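Local coordinates for protein gamma-hexachlorocyclohexane dehydrochlorinase (Sphingomonas paucimobilis, PDB 3A76) that catalyses two successive dehydrochlorinations of the pollutant gamma-hexachlorocyclohexane (lindane), giving a tetrachlorocyclohexadiene by way of pentachlorocyclohexene, at residues B[62-67]-B[77-82]; B[98-101]-B[107-110]; B[115-120]-B[126-131]. All blocks are in the same frame, centred on the assembly; numbering follows the deposited sequence.

Contact 1 (B[62-67]-B[77-82]); sequences WTIEGI and LDLANN
One face of the Trp62 indole is covered by a methyl group of Leu79. Leu79 CD2 stands 3.4 Å from the centroid of the six-membered ring and only 7° off its normal, a CH-pi contact made from directly overhead. That the methyl is centred on the benzo ring follows from its near-equal distances to the six carbons, with CE3 of Trp62 at 3.6 Å from Leu79 CD2. The indole reaches the helix because its CG lies anti to the backbone N (chi1 -178°), which carries the ring out from strand 60-64.

Two isoleucines also pack on Leu79, one at each methyl. Ile64 CD1 approaches the same CD2 of Leu79 at 3.9 Å, while Ile67 CG2 meets Leu79 CD1 at 3.6 Å, the two side chains crossing at about a right angle. Ile64 also lines the pocket that holds spermidine. No hydrogen bond joins the segments, so the contact is purely apolar.

In the SnoaL-like fold, helix 72-87 here packs on strand 60-64 and the turn that follows it. Trp62 also touches Ala76 and Leu84 of that helix and stacks on Trp56, while Tyr70 of the adjoining strand 68-71 packs against Leu79.

Contact 2 (B[98-101]-B[107-110]); sequences LRLE and KVNG
Leu100 and Glu101 face Gly110 and Asn109 across two antiparallel strands whose axes approach to 4.7 Å, with their N-to-C directions 143° apart, well short of a straight antiparallel pair. Glu101 and Asn109 form a hydrogen-bonded pair. Glu101 N donates to Asn109 O at 2.9 Å and is nearly straight (172°), whereas the return bond from Asn109 N to Glu101 O, also 2.9 Å, is more bent. Leu100 and Gly110 make the adjacent non-hydrogen-bonded pair, where the backbones come closer, their CA atoms 4.6 Å apart. A CA-H...O contact extends the ladder on that side, Gly110 CA lying 3.3 Å from Arg99 O.

On the face carrying Leu100, the side chains pack sparingly. Leu100 CD2 reaches across to Gly110 CA at 4.0 Å. The same methyl meets Val108 CG2 only loosely, at 4.4 Å. On the other face, Glu101 and Asn109 run side by side and point the same way. Their carboxylate and amide planes are turned 69° apart, and Glu101 OE1 stays 3.6 Å from Asn109 ND2, so the pair is a polar neighbourhood without a hydrogen bond.

The two strands belong to the beta hairpin of 88-102 and 107-120. Helix 22-45 covers the Leu100 face, with Ile33 against both Leu100 and Val108, and strand 125-140 continues the sheet beyond 107-110 through backbone hydrogen bonds between Val108 and Tyr137 and between Gly110 and Asp135. Arg99 reaches out to a salt bridge with Asp39 of the second subunit, linking this hairpin to a neighbouring subunit of the trimer.

Contact 3 (B[115-120]-B[126-131]); sequences LLLGNL and SILIAA
Leu116 and Ile129 lie side by side and point the same way, CD2 of Leu116 meeting CD1 of Ile129 at 3.8 Å. Farther along this face, Leu120 crosses Ile127 at about a right angle, its CD2 3.6 Å from Ile127 CD1. Ile127 puts CG1 between its backbone N and carbonyl carbon (chi1 40°), and from there CD1 comes in beside the Leu120 branch.

The other face is leucine-rich. Two methyls meet Leu128 CG from neighbouring directions: Leu115 CD2 at 3.7 Å, from a chain crossing obliquely, and Leu117 CD2 at 4.0 Å, from one running alongside.

These layers sit on an antiparallel beta hairpin of strands 107-120 and 125-140, part of the curved sheet of the SnoaL-like fold. Leu116 and Ile129 exchange two backbone bonds, Leu116 N to Ile129 O at 2.9 Å being nearly straight (178°), and Gly118 and Ile127 exchange another two.

Leu116 packs on His93, the inferred proton acceptor, and Ile129 on Thr153 of the spermidine pocket. The leucine face meets other copies of the protein: Leu115 touches Leu115 of the third subunit, and Leu128 packs on Phe164 of the second.

How the contacts relate
All three contacts reach the same mixed sheet without touching one another. Contacts 2 and 3 share strand 107-120 but lie on opposite sides of the chain's centre, their centres 25 Å apart. Contact 1 brings helix 72-87 against the sheet, its centre 16 Å from that of contact 3 and 22 Å from that of contact 2. The inferred active site lies nearest contact 3: the side chain of Leu116 is about 3 Å from that of His93 and about 6 Å from that of Asp45, against about 7 and 10 Å for Trp62. Ile64 and Leu116 each come within about 4 Å of a bound spermidine, whereas contact 2 is remote from these sites.

Contact 1 (B[62-67]-B[77-82])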
ATOM      1  N   TRP B  62      -9.166  21.114   2.662  1.00 30.99           N
ATOM      2  CA  TRP B  62      -9.478  19.727   2.332  1.00 29.86           C
ATOM      3  C   TRP B  62     -10.729  19.656   1.472  1.00 29.31           C
ATOM      4  O   TRP B  62     -11.825  19.961   1.918  1.00 29.02           O
ATOM      5  CB  TRP B  62      -9.594  18.880   3.618  1.00 29.87           C
ATOM      6  CG  TRP B  62      -9.879  17.387   3.438  1.00 29.03           C
ATOM      7  CD1 TRP B  62      -9.692  16.632   2.312  1.00 27.62           C
ATOM      8  CD2 TRP B  62     -10.373  16.480   4.444  1.00 28.47           C
ATOM      9  NE1 TRP B  62     -10.053  15.333   2.548  1.00 27.69           N
ATOM     10  CE2 TRP B  62     -10.474  15.209   3.846  1.00 27.74           C
ATOM     11  CE3 TRP B  62     -10.735  16.625   5.793  1.00 27.49           C
ATOM     12  CZ2 TRP B  62     -10.939  14.084   4.546  1.00 27.83           C
ATOM     13  CZ3 TRP B  62     -11.193  15.508   6.491  1.00 27.77           C
ATOM     14  CH2 TRP B  62     -11.292  14.255   5.862  1.00 28.06           C
ATOM     15  N   THR B  63     -10.543  19.251   0.222  1.00 28.87           N
ATOM     16  CA  THR B  63     -11.645  19.115  -0.706  1.00 28.82           C
ATOM     17  C   THR B  63     -11.840  17.645  -1.066  1.00 28.69           C
ATOM     18  O   THR B  63     -10.875  16.906  -1.282  1.00 28.36           O
ATOM     19  CB  THR B  63     -11.398  19.932  -1.996  1.00 28.82           C
ATOM     20  OG1 THR B  63     -11.214  21.319  -1.669  1.00 29.44           O
ATOM     21  CG2 THR B  63     -12.556  19.790  -2.956  1.00 28.90           C
ATOM     22  N   ILE B  64     -13.101  17.235  -1.106  1.00 28.62           N
ATOM     23  CA  ILE B  64     -13.482  15.970  -1.686  1.00 28.56           C
ATOM     24  C   ILE B  64     -14.517  16.299  -2.756  1.00 29.22           C
ATOM     25  O   ILE B  64     -15.604  16.823  -2.455  1.00 29.62           O
ATOM     26  CB  ILE B  64     -14.026  14.979  -0.618  1.00 28.35           C
ATOM     27  CG1 ILE B  64     -12.919  14.593   0.388  1.00 26.91           C
ATOM     28  CG2 ILE B  64     -14.611  13.740  -1.293  1.00 28.45           C
ATOM     29  CD1 ILE B  64     -13.404  13.808   1.651  1.00 25.44           C
ATOM     30  N   GLU B  65     -14.169  16.023  -4.009  1.00 29.30           N
ATOM     31  CA  GLU B  65     -15.084  16.265  -5.114  1.00 29.77           C
ATOM     32  C   GLU B  65     -16.408  15.552  -4.879  1.00 29.85           C
ATOM     33  O   GLU B  65     -16.425  14.374  -4.532  1.00 30.19           O
ATOM     34  CB  GLU B  65     -14.466  15.831  -6.439  1.00 29.71           C
ATOM     35  CG  GLU B  65     -13.504  16.829  -7.022  1.00 30.72           C
ATOM     36  CD  GLU B  65     -12.686  16.259  -8.173  1.00 32.26           C
ATOM     37  OE1 GLU B  65     -11.446  16.261  -8.049  1.00 34.42           O
ATOM     38  OE2 GLU B  65     -13.269  15.802  -9.186  1.00 30.88           O
ATOM     39  N   GLY B  66     -17.512  16.277  -5.049  1.00 29.70           N
ATOM     40  CA  GLY B  66     -18.841  15.727  -4.819  1.00 29.27           C
ATOM     41  C   GLY B  66     -19.275  15.812  -3.369  1.00 29.71           C
ATOM     42  O   GLY B  66     -20.410  15.447  -3.043  1.00 29.86           O
ATOM     43  N   ILE B  67     -18.381  16.289  -2.501  1.00 29.71           N
ATOM     44  CA  ILE B  67     -18.639  16.397  -1.058  1.00 30.21           C
ATOM     45  C   ILE B  67     -18.452  17.825  -0.533  1.00 30.06           C
ATOM     46  O   ILE B  67     -19.243  18.310   0.281  1.00 30.80           O
ATOM     47  CB  ILE B  67     -17.736  15.421  -0.232  1.00 30.47           C
ATOM     48  CG1 ILE B  67     -18.127  13.959  -0.487  1.00 30.57           C
ATOM     49  CG2 ILE B  67     -17.740  15.765   1.275  1.00 30.90           C
ATOM     50  CD1 ILE B  67     -19.585  13.660  -0.332  1.00 32.15           C
ATOM     51  N   LEU B  77     -12.678  18.139  11.263  1.00 25.06           N
ATOM     52  CA  LEU B  77     -13.600  17.557  12.252  1.00 25.07           C
ATOM     53  C   LEU B  77     -15.062  17.719  11.855  1.00 24.85           C
ATOM     54  O   LEU B  77     -15.886  16.848  12.106  1.00 24.46           O
ATOM     55  CB  LEU B  77     -13.381  18.150  13.646  1.00 25.28           C
ATOM     56  CG  LEU B  77     -12.276  17.692  14.602  1.00 25.99           C
ATOM     57  CD1 LEU B  77     -11.571  16.424  14.132  1.00 26.26           C
ATOM     58  CD2 LEU B  77     -11.285  18.797  14.798  1.00 27.12           C
ATOM     59  N   ASP B  78     -15.364  18.845  11.230  1.00 25.13           N
ATOM     60  CA  ASP B  78     -16.691  19.135  10.712  1.00 25.73           C
ATOM     61  C   ASP B  78     -17.103  18.100   9.634  1.00 25.63           C
ATOM     62  O   ASP B  78     -18.165  17.482   9.724  1.00 25.62           O
ATOM     63  CB  ASP B  78     -16.673  20.596  10.215  1.00 25.92           C
ATOM     64  CG  ASP B  78     -17.960  21.041   9.538  1.00 26.80           C
ATOM     65  OD1 ASP B  78     -17.912  22.165   8.994  1.00 28.99           O
ATOM     66  OD2 ASP B  78     -18.986  20.320   9.530  1.00 26.09           O
ATOM     67  N   LEU B  79     -16.242  17.898   8.638  1.00 25.91           N
ATOM     68  CA  LEU B  79     -16.442  16.866   7.607  1.00 25.63           C
ATOM     69  C   LEU B  79     -16.544  15.431   8.187  1.00 25.24           C
ATOM     70  O   LEU B  79     -17.499  14.711   7.912  1.00 24.92           O
ATOM     71  CB  LEU B  79     -15.326  16.974   6.547  1.00 25.76           C
ATOM     72  CG  LEU B  79     -15.153  15.969   5.397  1.00 25.73           C
ATOM     73  CD1 LEU B  79     -16.416  15.816   4.609  1.00 25.73           C
ATOM     74  CD2 LEU B  79     -14.029  16.423   4.472  1.00 26.07           C
ATOM     75  N   ALA B  80     -15.562  15.037   8.994  1.00 24.84           N
ATOM     76  CA  ALA B  80     -15.574  13.740   9.660  1.00 24.58           C
ATOM     77  C   ALA B  80     -16.877  13.486  10.410  1.00 24.64           C
ATOM     78  O   ALA B  80     -17.628  12.590  10.047  1.00 24.68           O
ATOM     79  CB  ALA B  80     -14.390  13.618  10.587  1.00 24.28           C
ATOM     80  N   ASN B  81     -17.161  14.306  11.426  1.00 25.22           N
ATOM     81  CA  ASN B  81     -18.330  14.128  12.298  1.00 25.12           C
ATOM     82  C   ASN B  81     -19.682  14.217  11.619  1.00 25.36           C
ATOM     83  O   ASN B  81     -20.611  13.529  12.025  1.00 25.57           O
ATOM     84  CB  ASN B  81     -18.298  15.120  13.460  1.00 24.94           C
ATOM     85  CG  ASN B  81     -17.299  14.741  14.522  1.00 24.32           C
ATOM     86  OD1 ASN B  81     -17.488  13.769  15.252  1.00 24.11           O
ATOM     87  ND2 ASN B  81     -16.227  15.512  14.624  1.00 24.51           N
ATOM     88  N   ASN B  82     -19.807  15.060  10.597  1.00 25.70           N
ATOM     89  CA  ASN B  82     -21.134  15.341  10.025  1.00 25.94           C
ATOM     90  C   ASN B  82     -21.396  14.672   8.684  1.00 25.74           C
ATOM     91  O   ASN B  82     -22.553  14.588   8.240  1.00 25.91           O
ATOM     92  CB  ASN B  82     -21.396  16.855   9.937  1.00 26.32           C
ATOM     93  CG  ASN B  82     -21.341  17.549  11.307  1.00 27.47           C
ATOM     94  OD1 ASN B  82     -21.916  17.068  12.292  1.00 28.28           O
ATOM     95  ND2 ASN B  82     -20.646  18.682  11.366  1.00 27.48           N
TER

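Contact 2 (B[98-101]-B[107-110])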
ATOM      1  N   LEU B  98       2.504   7.051  -2.848  1.00 23.19           N
ATOM      2  CA  LEU B  98       2.788   8.429  -2.467  1.00 22.97           C
ATOM      3  C   LEU B  98       4.032   8.870  -3.220  1.00 23.11           C
ATOM      4  O   LEU B  98       5.100   8.289  -3.062  1.00 22.67           O
ATOM      5  CB  LEU B  98       3.050   8.553  -0.971  1.00 22.57           C
ATOM      6  CG  LEU B  98       2.621   9.813  -0.200  1.00 22.83           C
ATOM      7  CD1 LEU B  98       3.691  10.208   0.788  1.00 23.56           C
ATOM      8  CD2 LEU B  98       2.236  11.012  -1.052  1.00 21.75           C
ATOM      9  N   ARG B  99       3.879   9.898  -4.042  1.00 23.31           N
ATOM     10  CA  ARG B  99       4.989  10.384  -4.842  1.00 23.92           C
ATOM     11  C   ARG B  99       5.149  11.872  -4.594  1.00 24.05           C
ATOM     12  O   ARG B  99       4.205  12.648  -4.784  1.00 24.23           O
ATOM     13  CB  ARG B  99       4.760  10.043  -6.326  1.00 24.13           C
ATOM     14  CG  ARG B  99       5.831  10.523  -7.262  1.00 25.48           C
ATOM     15  CD  ARG B  99       7.126   9.791  -7.053  1.00 28.51           C
ATOM     16  NE  ARG B  99       8.222  10.758  -7.021  1.00 32.33           N
ATOM     17  CZ  ARG B  99       9.132  10.908  -7.977  1.00 33.16           C
ATOM     18  NH1 ARG B  99       9.115  10.137  -9.049  1.00 33.42           N
ATOM     19  NH2 ARG B  99      10.071  11.825  -7.847  1.00 35.22           N
ATOM     20  N   LEU B 100       6.330  12.262  -4.128  1.00 24.24           N
ATOM     21  CA  LEU B 100       6.567  13.646  -3.745  1.00 24.86           C
ATOM     22  C   LEU B 100       7.448  14.425  -4.738  1.00 25.55           C
ATOM     23  O   LEU B 100       8.380  13.880  -5.336  1.00 24.94           O
ATOM     24  CB  LEU B 100       7.131  13.729  -2.312  1.00 24.49           C
ATOM     25  CG  LEU B 100       6.384  13.023  -1.161  1.00 24.08           C
ATOM     26  CD1 LEU B 100       7.172  13.127   0.164  1.00 21.72           C
ATOM     27  CD2 LEU B 100       4.948  13.525  -1.001  1.00 22.11           C
ATOM     28  N   GLU B 101       7.109  15.701  -4.915  1.00 27.03           N
ATOM     29  CA  GLU B 101       7.925  16.655  -5.674  1.00 28.20           C
ATOM     30  C   GLU B 101       8.214  17.845  -4.764  1.00 28.31           C
ATOM     31  O   GLU B 101       7.303  18.587  -4.395  1.00 28.16           O
ATOM     32  CB  GLU B 101       7.188  17.110  -6.937  1.00 28.72           C
ATOM     33  CG  GLU B 101       8.011  17.970  -7.910  1.00 31.11           C
ATOM     34  CD  GLU B 101       7.137  18.753  -8.900  1.00 34.57           C
ATOM     35  OE1 GLU B 101       5.897  18.831  -8.693  1.00 35.35           O
ATOM     36  OE2 GLU B 101       7.696  19.298  -9.886  1.00 35.99           O
ATOM     37  N   LYS B 107       8.143  23.285   0.858  1.00 26.06           N
ATOM     38  CA  LYS B 107       6.930  23.113   0.070  1.00 26.15           C
ATOM     39  C   LYS B 107       7.007  21.884  -0.825  1.00 25.69           C
ATOM     40  O   LYS B 107       7.965  21.729  -1.581  1.00 25.30           O
ATOM     41  CB  LYS B 107       6.631  24.369  -0.758  1.00 26.32           C
ATOM     42  CG  LYS B 107       6.045  25.509   0.052  1.00 27.61           C
ATOM     43  CD  LYS B 107       5.679  26.706  -0.818  1.00 30.49           C
ATOM     44  CE  LYS B 107       4.665  27.586  -0.079  1.00 32.11           C
ATOM     45  NZ  LYS B 107       4.565  28.949  -0.670  1.00 33.29           N
ATOM     46  N   VAL B 108       6.010  20.996  -0.722  1.00 25.23           N
ATOM     47  CA  VAL B 108       5.979  19.819  -1.587  1.00 24.58           C
ATOM     48  C   VAL B 108       4.601  19.557  -2.163  1.00 24.57           C
ATOM     49  O   VAL B 108       3.573  19.755  -1.497  1.00 24.86           O
ATOM     50  CB  VAL B 108       6.548  18.506  -0.909  1.00 24.69           C
ATOM     51  CG1 VAL B 108       7.729  18.807   0.001  1.00 23.50           C
ATOM     52  CG2 VAL B 108       5.473  17.762  -0.152  1.00 24.38           C
ATOM     53  N   ASN B 109       4.585  19.123  -3.415  1.00 24.17           N
ATOM     54  CA  ASN B 109       3.376  18.585  -3.992  1.00 24.37           C
ATOM     55  C   ASN B 109       3.425  17.065  -3.855  1.00 23.97           C
ATOM     56  O   ASN B 109       4.496  16.464  -3.904  1.00 24.07           O
ATOM     57  CB  ASN B 109       3.218  19.013  -5.453  1.00 24.41           C
ATOM     58  CG  ASN B 109       3.236  20.538  -5.625  1.00 26.09           C
ATOM     59  OD1 ASN B 109       2.831  21.298  -4.732  1.00 26.88           O
ATOM     60  ND2 ASN B 109       3.713  20.987  -6.782  1.00 25.85           N
ATOM     61  N   GLY B 110       2.268  16.455  -3.639  1.00 23.35           N
ATOM     62  CA  GLY B 110       2.193  15.014  -3.561  1.00 22.24           C
ATOM     63  C   GLY B 110       1.049  14.502  -4.377  1.00 21.70           C
ATOM     64  O   GLY B 110       0.018  15.164  -4.497  1.00 21.67           O
TER

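Contact 3 (B[115-120]-B[126-131])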
ATOM      1  N   LEU B 115      -7.239   2.960  -2.062  1.00 19.23           N
ATOM      2  CA  LEU B 115      -8.316   1.996  -2.194  1.00 19.96           C
ATOM      3  C   LEU B 115      -9.100   1.998  -0.893  1.00 20.61           C
ATOM      4  O   LEU B 115      -8.538   1.734   0.196  1.00 20.78           O
ATOM      5  CB  LEU B 115      -7.732   0.619  -2.507  1.00 19.91           C
ATOM      6  CG  LEU B 115      -8.541  -0.558  -3.066  1.00 21.51           C
ATOM      7  CD1 LEU B 115      -8.683  -1.649  -2.030  1.00 23.07           C
ATOM      8  CD2 LEU B 115      -9.865  -0.174  -3.745  1.00 19.13           C
ATOM      9  N   LEU B 116     -10.391   2.320  -1.011  1.00 21.15           N
ATOM     10  CA  LEU B 116     -11.310   2.348   0.116  1.00 22.21           C
ATOM     11  C   LEU B 116     -12.352   1.246   0.016  1.00 22.60           C
ATOM     12  O   LEU B 116     -13.077   1.153  -0.983  1.00 23.79           O
ATOM     13  CB  LEU B 116     -12.031   3.706   0.219  1.00 22.52           C
ATOM     14  CG  LEU B 116     -13.134   3.916   1.286  1.00 24.83           C
ATOM     15  CD1 LEU B 116     -13.295   5.367   1.647  1.00 28.14           C
ATOM     16  CD2 LEU B 116     -14.508   3.379   0.841  1.00 27.68           C
ATOM     17  N   LEU B 117     -12.440   0.443   1.071  1.00 22.22           N
ATOM     18  CA  LEU B 117     -13.533  -0.521   1.263  1.00 21.85           C
ATOM     19  C   LEU B 117     -14.349  -0.116   2.484  1.00 21.19           C
ATOM     20  O   LEU B 117     -13.784   0.188   3.530  1.00 20.90           O
ATOM     21  CB  LEU B 117     -12.966  -1.919   1.492  1.00 21.63           C
ATOM     22  CG  LEU B 117     -11.972  -2.450   0.477  1.00 21.81           C
ATOM     23  CD1 LEU B 117     -11.391  -3.786   0.951  1.00 23.40           C
ATOM     24  CD2 LEU B 117     -12.652  -2.577  -0.868  1.00 21.16           C
ATOM     25  N   GLY B 118     -15.674  -0.113   2.356  1.00 20.94           N
ATOM     26  CA  GLY B 118     -16.528   0.264   3.473  1.00 20.25           C
ATOM     27  C   GLY B 118     -17.955  -0.219   3.390  1.00 20.22           C
ATOM     28  O   GLY B 118     -18.372  -0.772   2.386  1.00 19.56           O
ATOM     29  N   ASN B 119     -18.696  -0.032   4.476  1.00 20.78           N
ATOM     30  CA  ASN B 119     -20.136  -0.271   4.455  1.00 22.05           C
ATOM     31  C   ASN B 119     -20.877   1.038   4.645  1.00 22.26           C
ATOM     32  O   ASN B 119     -20.717   1.699   5.668  1.00 22.78           O
ATOM     33  CB  ASN B 119     -20.574  -1.270   5.539  1.00 21.68           C
ATOM     34  CG  ASN B 119     -20.354  -2.709   5.136  1.00 21.82           C
ATOM     35  OD1 ASN B 119     -20.772  -3.134   4.067  1.00 23.28           O
ATOM     36  ND2 ASN B 119     -19.714  -3.477   6.012  1.00 19.78           N
ATOM     37  N   LEU B 120     -21.688   1.405   3.661  1.00 23.03           N
ATOM     38  CA  LEU B 120     -22.530   2.601   3.762  1.00 23.49           C
ATOM     39  C   LEU B 120     -23.691   2.367   4.707  1.00 23.74           C
ATOM     40  O   LEU B 120     -24.370   1.363   4.603  1.00 24.07           O
ATOM     41  CB  LEU B 120     -23.075   2.985   2.387  1.00 23.12           C
ATOM     42  CG  LEU B 120     -22.068   3.445   1.336  1.00 22.51           C
ATOM     43  CD1 LEU B 120     -22.765   3.525  -0.018  1.00 20.50           C
ATOM     44  CD2 LEU B 120     -21.406   4.768   1.724  1.00 19.79           C
ATOM     45  N   SER B 126     -22.031  -2.386   0.936  1.00 24.47           N
ATOM     46  CA  SER B 126     -20.589  -2.472   0.835  1.00 24.03           C
ATOM     47  C   SER B 126     -20.100  -1.807  -0.435  1.00 23.87           C
ATOM     48  O   SER B 126     -20.628  -2.067  -1.512  1.00 23.83           O
ATOM     49  CB  SER B 126     -20.156  -3.933   0.844  1.00 23.91           C
ATOM     50  OG  SER B 126     -20.331  -4.476   2.128  1.00 23.74           O
ATOM     51  N   ILE B 127     -19.087  -0.953  -0.309  1.00 23.90           N
ATOM     52  CA  ILE B 127     -18.540  -0.259  -1.477  1.00 23.92           C
ATOM     53  C   ILE B 127     -17.047  -0.362  -1.612  1.00 23.55           C
ATOM     54  O   ILE B 127     -16.331  -0.503  -0.625  1.00 23.94           O
ATOM     55  CB  ILE B 127     -18.893   1.269  -1.533  1.00 24.41           C
ATOM     56  CG1 ILE B 127     -18.815   1.922  -0.153  1.00 24.70           C
ATOM     57  CG2 ILE B 127     -20.237   1.489  -2.203  1.00 23.97           C
ATOM     58  CD1 ILE B 127     -18.659   3.409  -0.251  1.00 28.88           C
ATOM     59  N   LEU B 128     -16.605  -0.286  -2.861  1.00 23.18           N
ATOM     60  CA  LEU B 128     -15.213  -0.054  -3.205  1.00 23.00           C
ATOM     61  C   LEU B 128     -15.089   1.337  -3.878  1.00 23.13           C
ATOM     62  O   LEU B 128     -15.864   1.683  -4.778  1.00 23.43           O
ATOM     63  CB  LEU B 128     -14.701  -1.182  -4.111  1.00 22.20           C
ATOM     64  CG  LEU B 128     -13.255  -1.227  -4.596  1.00 22.09           C
ATOM     65  CD1 LEU B 128     -12.892  -2.660  -4.931  1.00 22.63           C
ATOM     66  CD2 LEU B 128     -13.015  -0.291  -5.815  1.00 22.09           C
ATOM     67  N   ILE B 129     -14.124   2.127  -3.421  1.00 22.69           N
ATOM     68  CA  ILE B 129     -13.800   3.401  -4.041  1.00 22.49           C
ATOM     69  C   ILE B 129     -12.301   3.432  -4.387  1.00 21.89           C
ATOM     70  O   ILE B 129     -11.461   3.021  -3.583  1.00 22.22           O
ATOM     71  CB  ILE B 129     -14.213   4.598  -3.113  1.00 23.05           C
ATOM     72  CG1 ILE B 129     -15.739   4.673  -3.008  1.00 24.16           C
ATOM     73  CG2 ILE B 129     -13.641   5.950  -3.603  1.00 22.33           C
ATOM     74  CD1 ILE B 129     -16.251   5.487  -1.839  1.00 25.52           C
ATOM     75  N   ALA B 130     -11.979   3.870  -5.597  1.00 20.80           N
ATOM     76  CA  ALA B 130     -10.597   4.166  -5.954  1.00 20.55           C
ATOM     77  C   ALA B 130     -10.508   5.662  -6.171  1.00 20.62           C
ATOM     78  O   ALA B 130     -11.274   6.234  -6.958  1.00 20.23           O
ATOM     79  CB  ALA B 130     -10.178   3.418  -7.202  1.00 20.26           C
ATOM     80  N   ALA B 131      -9.602   6.299  -5.436  1.00 20.57           N
ATOM     81  CA  ALA B 131      -9.467   7.743  -5.489  1.00 20.63           C
ATOM     82  C   ALA B 131      -8.025   8.195  -5.604  1.00 20.54           C
ATOM     83  O   ALA B 131      -7.111   7.487  -5.209  1.00 20.78           O
ATOM     84  CB  ALA B 131     -10.167   8.417  -4.282  1.00 20.75           C
TER